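Long-range contacts in phosphoenolpyruvate-protein phosphotransferase (PDB 3TRC), which probably transfers a phosphoryl group from phosphoenolpyruvate to a protein histidine, this chain being the GAF domain of the longer enzyme: residues A26-V31 / L57-G62; P89-D94 / S137-E142; E110-F115 / V131-E136. All coordinates share one frame; numbering follows the deposited sequence.

Contact 1 of 3, residues A26-V31 / L57-G62; sequences ALKLVV and LMATQG
The ammonium group of K28 reaches from the helix to the backbone of the strand and is held there by two oxygens. One is a water, 3.0 Å from K28 NZ, which also accepts the N-H of T60; the other is the carbonyl of M58, and that bond is weak, with NZ 3.3 Å from M58 O. The bend at the end of the lysine chain (chi4 -42°) turns NZ toward the strand backbone, near CA of A59. Beside this polar edge the contact is apolar and small. CB of A59 points at the helix, 3.9 Å from CB of L27 and 4.0 Å from CG1 of V31, so one methyl touches both L27 and V31, one helical turn apart. V31 sets its other methyl against the strand backbone: CG2, placed between the backbone N and the carbonyl carbon of its own residue, brings V31 CG2 to 3.6 Å from T60 C. At the far end CB of Q61 meets V31 O, while its amide leads away. The short axes pass 7.2 Å apart at -28°. M58 and A59 form a classic beta bulge opposite L45 of strand 42-49, the neighbour that T60 also grips through S44. Helix 23-37 thus lies between strand 54-61 on this side and helices 3-19 and 142-164, which V30 meets through I13, V17, L151 and L155.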
loop_
_atom_site.group_PDB
_atom_site.type_symbol
_atom_site.label_atom_id
_atom_site.label_comp_id
_atom_site.label_asym_id
_atom_site.label_seq_id
_atom_site.Cartn_x
_atom_site.Cartn_y
_atom_site.Cartn_z
ATOM N N ALA A 26 -9.892 10.803 1.875
ATOM C CA ALA A 26 -9.021 9.813 1.248
ATOM C C ALA A 26 -9.489 9.502 -0.166
ATOM O O ALA A 26 -8.686 9.429 -1.094
ATOM C CB ALA A 26 -8.959 8.542 2.076
ATOM N N LEU A 27 -10.796 9.328 -0.326
ATOM C CA LEU A 27 -11.358 8.999 -1.628
ATOM C C LEU A 27 -11.151 10.148 -2.604
ATOM O O LEU A 27 -10.789 9.938 -3.760
ATOM C CB LEU A 27 -12.852 8.685 -1.501
ATOM C CG LEU A 27 -13.211 7.552 -0.536
ATOM C CD1 LEU A 27 -14.711 7.268 -0.571
ATOM C CD2 LEU A 27 -12.416 6.305 -0.864
ATOM N N LYS A 28 -11.377 11.368 -2.134
ATOM C CA LYS A 28 -11.277 12.528 -3.014
ATOM C C LYS A 28 -9.830 12.748 -3.438
ATOM O O LYS A 28 -9.553 13.161 -4.563
ATOM C CB LYS A 28 -11.864 13.770 -2.344
ATOM C CG LYS A 28 -13.333 13.596 -1.991
ATOM C CD LYS A 28 -14.063 14.916 -1.849
ATOM C CE LYS A 28 -15.561 14.665 -1.733
ATOM N NZ LYS A 28 -16.015 13.613 -2.697
ATOM N N LEU A 29 -8.912 12.446 -2.528
ATOM C CA LEU A 29 -7.486 12.578 -2.779
ATOM C C LEU A 29 -7.064 11.604 -3.869
ATOM O O LEU A 29 -6.338 11.957 -4.803
ATOM C CB LEU A 29 -6.738 12.290 -1.476
ATOM C CG LEU A 29 -5.227 12.139 -1.356
ATOM C CD1 LEU A 29 -4.875 12.134 0.125
ATOM C CD2 LEU A 29 -4.731 10.870 -2.026
ATOM N N VAL A 30 -7.541 10.371 -3.749
ATOM C CA VAL A 30 -7.198 9.314 -4.689
ATOM C C VAL A 30 -7.633 9.608 -6.131
ATOM O O VAL A 30 -6.834 9.474 -7.054
ATOM C CB VAL A 30 -7.736 7.953 -4.201
ATOM C CG1 VAL A 30 -7.603 6.899 -5.286
ATOM C CG2 VAL A 30 -6.999 7.533 -2.927
ATOM N N VAL A 31 -8.882 10.027 -6.343
ATOM C CA VAL A 31 -9.330 10.254 -7.714
ATOM C C VAL A 31 -8.550 11.391 -8.385
ATOM O O VAL A 31 -8.254 11.339 -9.583
ATOM C CB VAL A 31 -10.865 10.477 -7.806
ATOM C CG1 VAL A 31 -11.600 9.274 -7.237
ATOM C CG2 VAL A 31 -11.289 11.757 -7.092
ATOM N N LEU A 57 -21.917 6.783 -6.529
ATOM C CA LEU A 57 -20.700 7.552 -6.767
ATOM C C LEU A 57 -20.322 8.304 -5.498
ATOM O O LEU A 57 -21.142 9.037 -4.935
ATOM C CB LEU A 57 -20.911 8.536 -7.916
ATOM C CG LEU A 57 -19.691 9.391 -8.248
ATOM C CD1 LEU A 57 -18.582 8.521 -8.838
ATOM C CD2 LEU A 57 -20.085 10.499 -9.224
HETATM N N MSE A 58 -19.087 8.130 -5.036
HETATM C CA MSE A 58 -18.662 8.763 -3.784
HETATM C C MSE A 58 -17.487 9.735 -3.936
HETATM O O MSE A 58 -17.188 10.511 -3.025
HETATM C CB MSE A 58 -18.389 7.700 -2.710
HETATM C CG MSE A 58 -19.657 6.988 -2.212
HETATM SE SE MSE A 58 -20.999 8.187 -1.442
HETATM C CE MSE A 58 -20.051 8.631 0.198
ATOM N N ALA A 59 -16.841 9.707 -5.097
ATOM C CA ALA A 59 -15.774 10.649 -5.414
ATOM C C ALA A 59 -15.511 10.617 -6.908
ATOM O O ALA A 59 -15.599 9.563 -7.534
ATOM C CB ALA A 59 -14.502 10.293 -4.651
ATOM N N THR A 60 -15.197 11.771 -7.483
ATOM C CA THR A 60 -14.851 11.806 -8.893
ATOM C C THR A 60 -13.932 12.968 -9.213
ATOM O O THR A 60 -13.984 14.030 -8.585
ATOM C CB THR A 60 -16.101 11.871 -9.810
ATOM O OG1 THR A 60 -15.707 11.652 -11.171
ATOM C CG2 THR A 60 -16.794 13.235 -9.702
ATOM N N GLN A 61 -13.059 12.728 -10.180
ATOM C CA GLN A 61 -12.323 13.787 -10.839
ATOM C C GLN A 61 -12.605 13.618 -12.324
ATOM O O GLN A 61 -12.357 12.556 -12.895
ATOM C CB GLN A 61 -10.832 13.660 -10.542
ATOM C CG GLN A 61 -9.944 14.549 -11.389
ATOM C CD GLN A 61 -10.203 16.024 -11.166
ATOM O OE1 GLN A 61 -10.642 16.441 -10.092
ATOM N NE2 GLN A 61 -9.939 16.825 -12.192
ATOM N N GLY A 62 -13.168 14.647 -12.945
ATOM C CA GLY A 62 -13.448 14.585 -14.366
ATOM C C GLY A 62 -14.931 14.601 -14.676
ATOM O O GLY A 62 -15.336 15.079 -15.731
HETATM O O HOH W 1 -14.929 13.948 -5.488
#

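Contact 2 of 3, residues P89-D94 / S137-E142; sequences PINLAD and SHHFAE
CG of N91, anti to its own backbone N (chi1 -170°), carries the amide across to the backbone of F140; in H139, CG sits between its backbone N and carbonyl carbon (chi1 71°), which puts it near N91 OD1, with the ring approaching obliquely. Two bonds then close between one side chain and one residue's backbone. The N-H of F140 gives a nearly straight bond to a lone pair of N91 OD1, 2.8 Å away and in the carbonyl plane. In return N91 ND2 donates to F140 O, also at 2.8 Å, with that oxygen close to the amide plane. Both ends of the amide are therefore used, which fixes its flip, and ND2 has a second acceptor in E145. OD1 also lies 3.2 Å from CB of H139 and at the edge of the F140 ring; the H139 ring is turned 64° from the amide plane. Further along, the two segments run in nearly opposite directions, with A93 CB 3.5 Å from H139 N and a CA-H...O contact of 3.1 Å from S137 CA to A93 O. D94 OD1 is hydrogen-bonded to H113 ND1. The contact ties strand 90-92, at one edge of the sheet and packed on helix 78-86 through I90 and L92, to the connection from strand 125-134 into helix 142-164.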
loop_
_atom_site.group_PDB
_atom_site.type_symbol
_atom_site.label_atom_id
_atom_site.label_comp_id
_atom_site.label_asym_id
_atom_site.label_seq_id
_atom_site.Cartn_x
_atom_site.Cartn_y
_atom_site.Cartn_z
ATOM N N PRO A 89 -10.454 -7.089 -12.670
ATOM C CA PRO A 89 -10.372 -5.866 -13.471
ATOM C C PRO A 89 -10.862 -6.064 -14.903
ATOM O O PRO A 89 -10.710 -7.142 -15.484
ATOM C CB PRO A 89 -8.872 -5.540 -13.462
ATOM C CG PRO A 89 -8.338 -6.236 -12.250
ATOM C CD PRO A 89 -9.149 -7.489 -12.124
ATOM N N ILE A 90 -11.460 -5.015 -15.458
ATOM C CA ILE A 90 -11.757 -4.958 -16.879
ATOM C C ILE A 90 -10.966 -3.787 -17.455
ATOM O O ILE A 90 -11.112 -2.643 -17.019
ATOM C CB ILE A 90 -13.265 -4.794 -17.157
ATOM C CG1 ILE A 90 -14.043 -5.972 -16.560
ATOM C CG2 ILE A 90 -13.520 -4.700 -18.656
ATOM C CD1 ILE A 90 -15.540 -5.936 -16.852
ATOM N N ASN A 91 -10.108 -4.094 -18.421
ATOM C CA ASN A 91 -9.166 -3.140 -19.000
ATOM C C ASN A 91 -9.385 -3.103 -20.508
ATOM O O ASN A 91 -9.087 -4.079 -21.209
ATOM C CB ASN A 91 -7.749 -3.616 -18.671
ATOM C CG ASN A 91 -6.674 -2.599 -19.006
ATOM O OD1 ASN A 91 -6.876 -1.687 -19.797
ATOM N ND2 ASN A 91 -5.502 -2.774 -18.399
ATOM N N LEU A 92 -9.913 -1.991 -21.010
ATOM C CA LEU A 92 -10.304 -1.895 -22.416
ATOM C C LEU A 92 -9.740 -0.645 -23.079
ATOM O O LEU A 92 -9.535 0.375 -22.427
ATOM C CB LEU A 92 -11.830 -1.868 -22.528
ATOM C CG LEU A 92 -12.574 -2.997 -21.818
ATOM C CD1 LEU A 92 -14.067 -2.694 -21.718
ATOM C CD2 LEU A 92 -12.326 -4.320 -22.516
ATOM N N ALA A 93 -9.516 -0.724 -24.388
ATOM C CA ALA A 93 -9.068 0.429 -25.158
ATOM C C ALA A 93 -10.235 1.309 -25.608
ATOM O O ALA A 93 -10.074 2.514 -25.796
ATOM C CB ALA A 93 -8.258 -0.017 -26.361
ATOM N N ASP A 94 -11.408 0.708 -25.783
ATOM C CA ASP A 94 -12.574 1.463 -26.240
ATOM C C ASP A 94 -13.859 0.947 -25.590
ATOM O O ASP A 94 -14.600 0.156 -26.185
ATOM C CB ASP A 94 -12.680 1.392 -27.766
ATOM C CG ASP A 94 -13.355 2.611 -28.369
ATOM O OD1 ASP A 94 -14.088 3.325 -27.652
ATOM O OD2 ASP A 94 -13.161 2.848 -29.580
ATOM N N SER A 137 -8.012 6.113 -27.054
ATOM C CA SER A 137 -8.509 4.748 -27.171
ATOM C C SER A 137 -7.369 3.763 -26.915
ATOM O O SER A 137 -6.980 2.991 -27.792
ATOM C CB SER A 137 -9.144 4.510 -28.547
ATOM O OG SER A 137 -10.320 5.289 -28.700
ATOM N N HIS A 138 -6.831 3.816 -25.700
ATOM C CA HIS A 138 -5.733 2.954 -25.287
ATOM C C HIS A 138 -6.153 2.229 -24.038
ATOM O O HIS A 138 -6.730 2.833 -23.136
ATOM C CB HIS A 138 -4.504 3.788 -24.916
ATOM C CG HIS A 138 -3.870 4.492 -26.069
ATOM N ND1 HIS A 138 -2.766 5.305 -25.926
ATOM C CD2 HIS A 138 -4.184 4.510 -27.386
ATOM C CE1 HIS A 138 -2.427 5.792 -27.106
ATOM N NE2 HIS A 138 -3.274 5.330 -28.008
ATOM N N HIS A 139 -5.842 0.946 -23.946
ATOM C CA HIS A 139 -6.018 0.288 -22.666
ATOM C C HIS A 139 -4.927 0.768 -21.708
ATOM O O HIS A 139 -4.051 1.548 -22.087
ATOM C CB HIS A 139 -6.012 -1.232 -22.812
ATOM C CG HIS A 139 -4.673 -1.806 -23.147
ATOM N ND1 HIS A 139 -4.221 -1.936 -24.443
ATOM C CD2 HIS A 139 -3.691 -2.296 -22.354
ATOM C CE1 HIS A 139 -3.017 -2.479 -24.433
ATOM N NE2 HIS A 139 -2.672 -2.706 -23.179
ATOM N N PHE A 140 -5.002 0.322 -20.461
ATOM C CA PHE A 140 -4.021 0.710 -19.458
ATOM C C PHE A 140 -2.907 -0.323 -19.361
ATOM O O PHE A 140 -3.162 -1.526 -19.338
ATOM C CB PHE A 140 -4.699 0.950 -18.102
ATOM C CG PHE A 140 -5.554 2.189 -18.076
ATOM C CD1 PHE A 140 -5.087 3.358 -17.498
ATOM C CD2 PHE A 140 -6.816 2.189 -18.661
ATOM C CE1 PHE A 140 -5.863 4.506 -17.491
ATOM C CE2 PHE A 140 -7.600 3.327 -18.649
ATOM C CZ PHE A 140 -7.122 4.488 -18.066
ATOM N N ALA A 141 -1.667 0.157 -19.326
ATOM C CA ALA A 141 -0.524 -0.736 -19.367
ATOM C C ALA A 141 -0.400 -1.548 -18.081
ATOM O O ALA A 141 -1.037 -1.244 -17.073
ATOM C CB ALA A 141 0.749 0.055 -19.629
ATOM N N GLU A 142 0.424 -2.588 -18.131
ATOM C CA GLU A 142 0.554 -3.523 -17.016
ATOM C C GLU A 142 0.871 -2.860 -15.679
ATOM O O GLU A 142 0.277 -3.213 -14.659
ATOM C CB GLU A 142 1.620 -4.571 -17.339
ATOM C CG GLU A 142 1.766 -5.657 -16.294
ATOM C CD GLU A 142 2.808 -6.691 -16.684
ATOM O OE1 GLU A 142 3.640 -6.402 -17.571
ATOM O OE2 GLU A 142 2.788 -7.796 -16.109
HETATM O O HOH W 2 -11.797 5.462 -30.746
#

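Contact 3 of 3, residues E110-F115 / V131-E136; sequences EDYHGF and VIQQLE
Y112 and Q133 cross at about a right angle, their ring and amide planes 52° apart. CG of Q133 is anti to the carbonyl carbon (chi1 -53°), and the chain runs on extended until its amide lies beside the tyrosine, NE2 3.8 Å from CD2 of Y112. The same NE2 donates to a water that in turn bonds G114 O, so the amide end rests near the ring and is linked to the backbone by the water. On the opposite side of the ring plane from that NE2, L135 also comes in obliquely, its CD2 3.7 Å from CD1 of Y112; although its CB leaves the other segment, the branch folds back and also touches D111 O and the carboxylate end of E110. H113 presents the edge of its imidazole, CD2 lying 3.3 Å from L135 O near the ring plane, while ND1 is bonded to D94. F115 points to the same face as Q133, with CG anti to its backbone N, and CE2 meets CG1 of V131 in an oblique approach on the side that packs on helix 78-86 through L79 and I80.

The backbones hold these groups in place. H113 N gives a nearly straight bond of 2.9 Å to Q134 O, G114 N reaches E136 O at 3.0 Å with a more bent N-H (143°), and Q134 N donates to G114 O from above its carbonyl plane. Glycine fits the close approach at G114: a CB there would clash with CG of Q134. Two residues, H113 and G114, facing the single Q134 make a classic beta bulge, beyond which F115 and Q133 form an antiparallel non-hydrogen-bonded pair. This is the open end of the hairpin 114-122/125-134, adjacent strands of the six-stranded antiparallel sheet (72-74, 54-61, 42-49, 125-134, 114-122, 90-92) that marks the GAF fold.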
loop_
_atom_site.group_PDB
_atom_site.type_symbol
_atom_site.label_atom_id
_atom_site.label_comp_id
_atom_site.label_asym_id
_atom_site.label_seq_id
_atom_site.Cartn_x
_atom_site.Cartn_y
_atom_site.Cartn_z
ATOM N N GLU A 110 -17.359 14.101 -20.998
ATOM C CA GLU A 110 -16.438 13.948 -22.122
ATOM C C GLU A 110 -16.518 12.549 -22.726
ATOM O O GLU A 110 -16.953 11.604 -22.071
ATOM C CB GLU A 110 -14.997 14.242 -21.692
ATOM C CG GLU A 110 -14.694 15.707 -21.442
ATOM C CD GLU A 110 -13.232 16.041 -21.675
ATOM O OE1 GLU A 110 -12.863 16.306 -22.841
ATOM O OE2 GLU A 110 -12.452 16.034 -20.702
ATOM N N ASP A 111 -16.090 12.426 -23.979
ATOM C CA ASP A 111 -16.119 11.148 -24.684
ATOM C C ASP A 111 -14.893 10.297 -24.369
ATOM O O ASP A 111 -13.896 10.339 -25.090
ATOM C CB ASP A 111 -16.214 11.368 -26.193
ATOM C CG ASP A 111 -17.617 11.719 -26.643
ATOM O OD1 ASP A 111 -18.576 11.083 -26.153
ATOM O OD2 ASP A 111 -17.759 12.633 -27.484
ATOM N N TYR A 112 -14.977 9.515 -23.300
ATOM C CA TYR A 112 -13.865 8.647 -22.922
ATOM C C TYR A 112 -13.890 7.343 -23.698
ATOM O O TYR A 112 -14.937 6.912 -24.189
ATOM C CB TYR A 112 -13.874 8.359 -21.419
ATOM C CG TYR A 112 -13.878 9.608 -20.583
ATOM C CD1 TYR A 112 -12.799 10.481 -20.600
ATOM C CD2 TYR A 112 -14.965 9.924 -19.779
ATOM C CE1 TYR A 112 -12.800 11.633 -19.840
ATOM C CE2 TYR A 112 -14.974 11.070 -19.013
ATOM C CZ TYR A 112 -13.893 11.922 -19.046
ATOM O OH TYR A 112 -13.909 13.067 -18.282
ATOM N N HIS A 113 -12.725 6.720 -23.811
ATOM C CA HIS A 113 -12.609 5.461 -24.526
ATOM C C HIS A 113 -11.854 4.438 -23.695
ATOM O O HIS A 113 -12.429 3.431 -23.290
ATOM C CB HIS A 113 -11.962 5.685 -25.893
ATOM C CG HIS A 113 -12.804 6.511 -26.814
ATOM N ND1 HIS A 113 -13.744 5.958 -27.657
ATOM C CD2 HIS A 113 -12.880 7.851 -26.993
ATOM C CE1 HIS A 113 -14.347 6.920 -28.332
ATOM N NE2 HIS A 113 -13.843 8.079 -27.947
ATOM N N GLY A 114 -10.578 4.701 -23.425
ATOM C CA GLY A 114 -9.797 3.831 -22.561
ATOM C C GLY A 114 -10.475 3.695 -21.211
ATOM O O GLY A 114 -10.985 4.676 -20.677
ATOM N N PHE A 115 -10.469 2.484 -20.657
ATOM C CA PHE A 115 -11.251 2.166 -19.457
ATOM C C PHE A 115 -10.526 1.145 -18.589
ATOM O O PHE A 115 -10.070 0.109 -19.076
ATOM C CB PHE A 115 -12.623 1.607 -19.872
ATOM C CG PHE A 115 -13.501 1.162 -18.726
ATOM C CD1 PHE A 115 -13.387 -0.119 -18.191
ATOM C CD2 PHE A 115 -14.493 1.999 -18.232
ATOM C CE1 PHE A 115 -14.219 -0.538 -17.153
ATOM C CE2 PHE A 115 -15.330 1.589 -17.192
ATOM C CZ PHE A 115 -15.192 0.318 -16.654
ATOM N N VAL A 131 -12.987 3.350 -11.041
ATOM C CA VAL A 131 -13.112 3.456 -12.492
ATOM C C VAL A 131 -12.189 4.544 -13.016
ATOM O O VAL A 131 -12.323 5.709 -12.643
ATOM C CB VAL A 131 -14.551 3.779 -12.942
ATOM C CG1 VAL A 131 -14.605 3.935 -14.466
ATOM C CG2 VAL A 131 -15.525 2.700 -12.484
ATOM N N ILE A 132 -11.266 4.156 -13.891
ATOM C CA ILE A 132 -10.310 5.089 -14.470
ATOM C C ILE A 132 -10.567 5.175 -15.977
ATOM O O ILE A 132 -10.731 4.161 -16.642
ATOM C CB ILE A 132 -8.848 4.646 -14.205
ATOM C CG1 ILE A 132 -8.613 4.382 -12.711
ATOM C CG2 ILE A 132 -7.877 5.705 -14.703
ATOM C CD1 ILE A 132 -8.787 2.923 -12.305
ATOM N N GLN A 133 -10.631 6.390 -16.508
ATOM C CA GLN A 133 -10.963 6.565 -17.917
ATOM C C GLN A 133 -10.021 7.550 -18.576
ATOM O O GLN A 133 -9.445 8.408 -17.918
ATOM C CB GLN A 133 -12.406 7.051 -18.068
ATOM C CG GLN A 133 -13.428 6.173 -17.342
ATOM C CD GLN A 133 -14.846 6.704 -17.456
ATOM O OE1 GLN A 133 -15.333 7.418 -16.571
ATOM N NE2 GLN A 133 -15.519 6.359 -18.548
ATOM N N GLN A 134 -9.848 7.410 -19.883
ATOM C CA GLN A 134 -9.063 8.381 -20.627
ATOM C C GLN A 134 -9.662 8.603 -22.004
ATOM O O GLN A 134 -10.391 7.758 -22.522
ATOM C CB GLN A 134 -7.590 7.967 -20.716
ATOM C CG GLN A 134 -7.349 6.585 -21.277
ATOM C CD GLN A 134 -5.950 6.079 -20.969
ATOM O OE1 GLN A 134 -5.167 6.751 -20.297
ATOM N NE2 GLN A 134 -5.633 4.892 -21.465
ATOM N N LEU A 135 -9.361 9.760 -22.577
ATOM C CA LEU A 135 -9.862 10.124 -23.891
ATOM C C LEU A 135 -9.247 9.268 -24.997
ATOM O O LEU A 135 -9.917 8.947 -25.979
ATOM C CB LEU A 135 -9.586 11.606 -24.151
ATOM C CG LEU A 135 -10.268 12.580 -23.184
ATOM C CD1 LEU A 135 -9.621 13.957 -23.251
ATOM C CD2 LEU A 135 -11.765 12.663 -23.457
ATOM N N GLU A 136 -7.975 8.902 -24.843
ATOM C CA GLU A 136 -7.303 8.088 -25.847
ATOM C C GLU A 136 -7.939 6.711 -25.871
ATOM O O GLU A 136 -8.362 6.197 -24.831
ATOM C CB GLU A 136 -5.809 7.947 -25.532
ATOM C CG GLU A 136 -5.017 9.241 -25.608
ATOM C CD GLU A 136 -4.551 9.563 -27.014
ATOM O OE1 GLU A 136 -4.539 8.648 -27.864
ATOM O OE2 GLU A 136 -4.192 10.733 -27.269
HETATM O O HOH W 3 -13.926 4.876 -20.570
#

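Overall arrangement
All three contacts reach one antiparallel sheet; contacts 1 and 3 are partly buried, contact 2 lies at the surface. Contact 1 packs a helix on strand 54-61, with methyl groups in the middle and a lysine and water at the rim; contact 2, at the edge strand 90-92, is carried by an asparagine amide on backbone; contact 3 mixes hairpin backbone bonds with ring packing. Contacts 2 and 3 lie with centres about 9 Å apart and are joined directly, L92 N to F115 O and D94 to H113. Contact 1 sits across the chain's centre from contact 2, about 20 Å between centres, and touches contact 3 where G62 O packs on Y112 OH.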